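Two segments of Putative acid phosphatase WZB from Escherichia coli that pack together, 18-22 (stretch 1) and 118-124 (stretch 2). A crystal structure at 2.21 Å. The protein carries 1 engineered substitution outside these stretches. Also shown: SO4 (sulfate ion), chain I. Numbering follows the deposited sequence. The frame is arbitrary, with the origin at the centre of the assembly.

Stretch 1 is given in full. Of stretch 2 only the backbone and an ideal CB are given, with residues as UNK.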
# COMPACT_ATOMS: atom_id res chain seq x y z
N ASN A 18 1.90 -6.84 4.32
CA ASN A 18 2.77 -6.50 3.19
C ASN A 18 2.83 -7.65 2.19
O ASN A 18 3.86 -7.89 1.56
CB ASN A 18 4.18 -6.08 3.67
CG ASN A 18 5.08 -5.57 2.54
OD1 ASN A 18 6.26 -5.90 2.49
ND2 ASN A 18 4.53 -4.77 1.64
N ILE A 19 1.72 -8.36 2.03
CA ILE A 19 1.64 -9.45 1.06
C ILE A 19 0.39 -9.38 0.16
O ILE A 19 0.33 -10.04 -0.86
CB ILE A 19 1.71 -10.84 1.72
CG1 ILE A 19 0.49 -11.07 2.62
CG2 ILE A 19 2.99 -11.00 2.52
CD1 ILE A 19 0.48 -12.46 3.25
N CYS A 20 -0.59 -8.55 0.54
CA CYS A 20 -1.76 -8.34 -0.32
C CYS A 20 -1.90 -6.90 -0.83
O CYS A 20 -1.61 -6.63 -1.99
CB CYS A 20 -3.04 -8.75 0.40
SG CYS A 20 -3.10 -10.48 0.90
N ARG A 21 -2.32 -5.98 0.04
CA ARG A 21 -2.67 -4.62 -0.37
C ARG A 21 -1.49 -3.73 -0.77
O ARG A 21 -1.49 -3.18 -1.88
CB ARG A 21 -3.51 -3.91 0.70
CG ARG A 21 -4.90 -4.51 0.86
CD ARG A 21 -5.55 -4.06 2.14
NE ARG A 21 -4.92 -4.66 3.31
CZ ARG A 21 -5.31 -4.44 4.56
NH1 ARG A 21 -6.33 -3.63 4.78
NH2 ARG A 21 -4.70 -5.04 5.58
N SER A 22 -0.52 -3.54 0.11
CA SER A 22 0.57 -2.61 -0.23
C SER A 22 1.38 -3.04 -1.47
O SER A 22 1.74 -2.19 -2.30
CB SER A 22 1.45 -2.22 0.98
OG SER A 22 2.07 -3.33 1.61
N UNK A 118 -11.37 3.63 3.48
CA UNK A 118 -10.63 2.48 3.97
C UNK A 118 -10.54 1.36 2.93
O UNK A 118 -11.53 1.01 2.29
CB UNK A 118 -11.28 1.95 5.25
N UNK A 119 -9.34 0.82 2.75
CA UNK A 119 -9.16 -0.36 1.91
C UNK A 119 -9.24 -1.60 2.80
O UNK A 119 -8.32 -1.86 3.58
CB UNK A 119 -7.83 -0.31 1.16
N UNK A 120 -10.33 -2.38 2.69
CA UNK A 120 -10.55 -3.53 3.58
C UNK A 120 -9.48 -4.59 3.37
O UNK A 120 -8.82 -4.59 2.33
CB UNK A 120 -11.94 -4.13 3.35
N UNK A 121 -9.33 -5.47 4.35
CA UNK A 121 -8.34 -6.54 4.33
C UNK A 121 -8.90 -7.76 3.59
O UNK A 121 -9.90 -8.32 4.01
CB UNK A 121 -7.93 -6.92 5.75
N UNK A 122 -8.25 -8.16 2.48
CA UNK A 122 -8.69 -9.27 1.64
C UNK A 122 -8.04 -10.59 2.04
O UNK A 122 -8.45 -11.63 1.52
CB UNK A 122 -8.38 -8.97 0.17
N UNK A 123 -7.05 -10.55 2.92
CA UNK A 123 -6.25 -11.74 3.22
C UNK A 123 -7.16 -12.89 3.61
O UNK A 123 -8.04 -12.73 4.46
CB UNK A 123 -5.24 -11.46 4.34
N UNK A 124 -6.95 -14.04 2.97
CA UNK A 124 -7.71 -15.27 3.24
C UNK A 124 -9.12 -15.28 2.65
O UNK A 124 -9.85 -16.25 2.80
CB UNK A 124 -7.81 -15.48 4.75
S SO4 I . -2.32 -7.62 3.73
O1 SO4 I . -0.95 -7.88 3.27
O2 SO4 I . -2.99 -8.90 3.99
O3 SO4 I . -2.35 -6.81 4.96
O4 SO4 I . -3.03 -6.86 2.69

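At position 118, phi/psi of -86/133 is extended, and the ideal CB has nothing of stretch 1 near. Stretch 1 sets no demand, so many residues would suit. The deposited residue is Glu118, which makes no contact with stretch 1.

Position 119 points its CA-to-CB bond toward stretch 1, and the ideal CB is 4.5 Å from Arg21 CD. The aliphatic part of Arg21 offers an apolar surface, so Val, Ile, Leu or Met would fit. Arg21 NH1 donates a hydrogen bond to O of 119 at 2.9 Å. The residue is Ile119. Its CG2 packs 4.0 Å from Arg21 CD, while the end of the side chain leads away.

At 120 the CB points away from stretch 1 and has no partner there. A phi of -65 with psi of 161 allows proline among many others. It is Pro120, whose backbone O lies 3.3 Å from Arg21 CD.

Position 121 points sideways, but its ideal CB is only 3.7 Å from Arg21 NH2. A positive charge is at hand, so Asp or Glu would suit, and Asn or Ser could also serve. The sulfate nearby adds negative charge, which tempers the case for an acid. The residue is Asp121. Its CA lies over one face of the guanidinium. OD2 forms a long salt bridge with Arg21 NH2 at 4.0 Å; the oxygen is well out of the guanidinium plane, so the link is one of charge alone. A water bridges the two groups, accepting from Arg21 NH2 and donating to Asp121 OD2, each at 3.2 Å. OD1 accepts a hydrogen bond from N of 123 at 2.9 Å.

At 122 the CB is sideways, 5.4 Å from Cys20 CB. A phi of -92 is within reach of proline, and a compact apolar residue such as Pro, Ala or Val would suit. It is Pro122. Its CG sits 4.1 Å from Cys20 CB, and its CD 3.8 Å from Arg21 CD.

Position 123 points toward stretch 1, with the ideal CB 4.2 Å from Cys20 SG and the Ile19 side chain beyond. A long apolar or aromatic residue could span both: Leu, Met, Phe or Tyr. The residue is Tyr123, with chi1 in t. CE1 meets Ile19 CD1 at 3.6 Å, and CD1 meets Cys20 SG at 3.8 Å.

At 124 phi is +76, a left-handed backbone that favours Gly or Asn but admits others. It is Arg124, without contact to stretch 1.

Stretch 2 118-124: EIPDPYR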
# COMPACT_ATOMS: atom_id res chain seq x y z
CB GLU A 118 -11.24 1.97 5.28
CG GLU A 118 -10.51 0.80 5.88
CD GLU A 118 -10.67 0.74 7.38
OE1 GLU A 118 -11.21 -0.26 7.88
OE2 GLU A 118 -10.24 1.70 8.06
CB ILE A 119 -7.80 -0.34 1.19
CG1 ILE A 119 -7.51 1.05 0.61
CG2 ILE A 119 -7.74 -1.43 0.12
CD1 ILE A 119 -8.36 1.41 -0.59
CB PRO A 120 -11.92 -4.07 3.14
CG PRO A 120 -12.53 -2.97 2.32
CD PRO A 120 -11.39 -2.26 1.68
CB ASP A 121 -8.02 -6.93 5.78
CG ASP A 121 -6.93 -7.98 5.90
OD1 ASP A 121 -6.50 -8.54 4.87
OD2 ASP A 121 -6.50 -8.26 7.04
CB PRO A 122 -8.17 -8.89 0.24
CG PRO A 122 -7.06 -7.90 0.48
CD PRO A 122 -7.01 -7.55 1.95
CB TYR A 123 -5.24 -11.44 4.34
CG TYR A 123 -4.21 -12.54 4.57
CD1 TYR A 123 -3.56 -13.16 3.51
CD2 TYR A 123 -3.88 -12.93 5.87
CE1 TYR A 123 -2.61 -14.16 3.74
CE2 TYR A 123 -2.93 -13.92 6.11
CZ TYR A 123 -2.31 -14.53 5.03
OH TYR A 123 -1.37 -15.51 5.27
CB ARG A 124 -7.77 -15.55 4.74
CG ARG A 124 -6.41 -15.66 5.41
CD ARG A 124 -6.55 -15.72 6.91
NE ARG A 124 -5.31 -16.16 7.56
CZ ARG A 124 -5.16 -16.30 8.87
NH1 ARG A 124 -6.16 -16.02 9.70
NH2 ARG A 124 -4.00 -16.72 9.36
O HOH W 1 -5.56 -5.67 8.64
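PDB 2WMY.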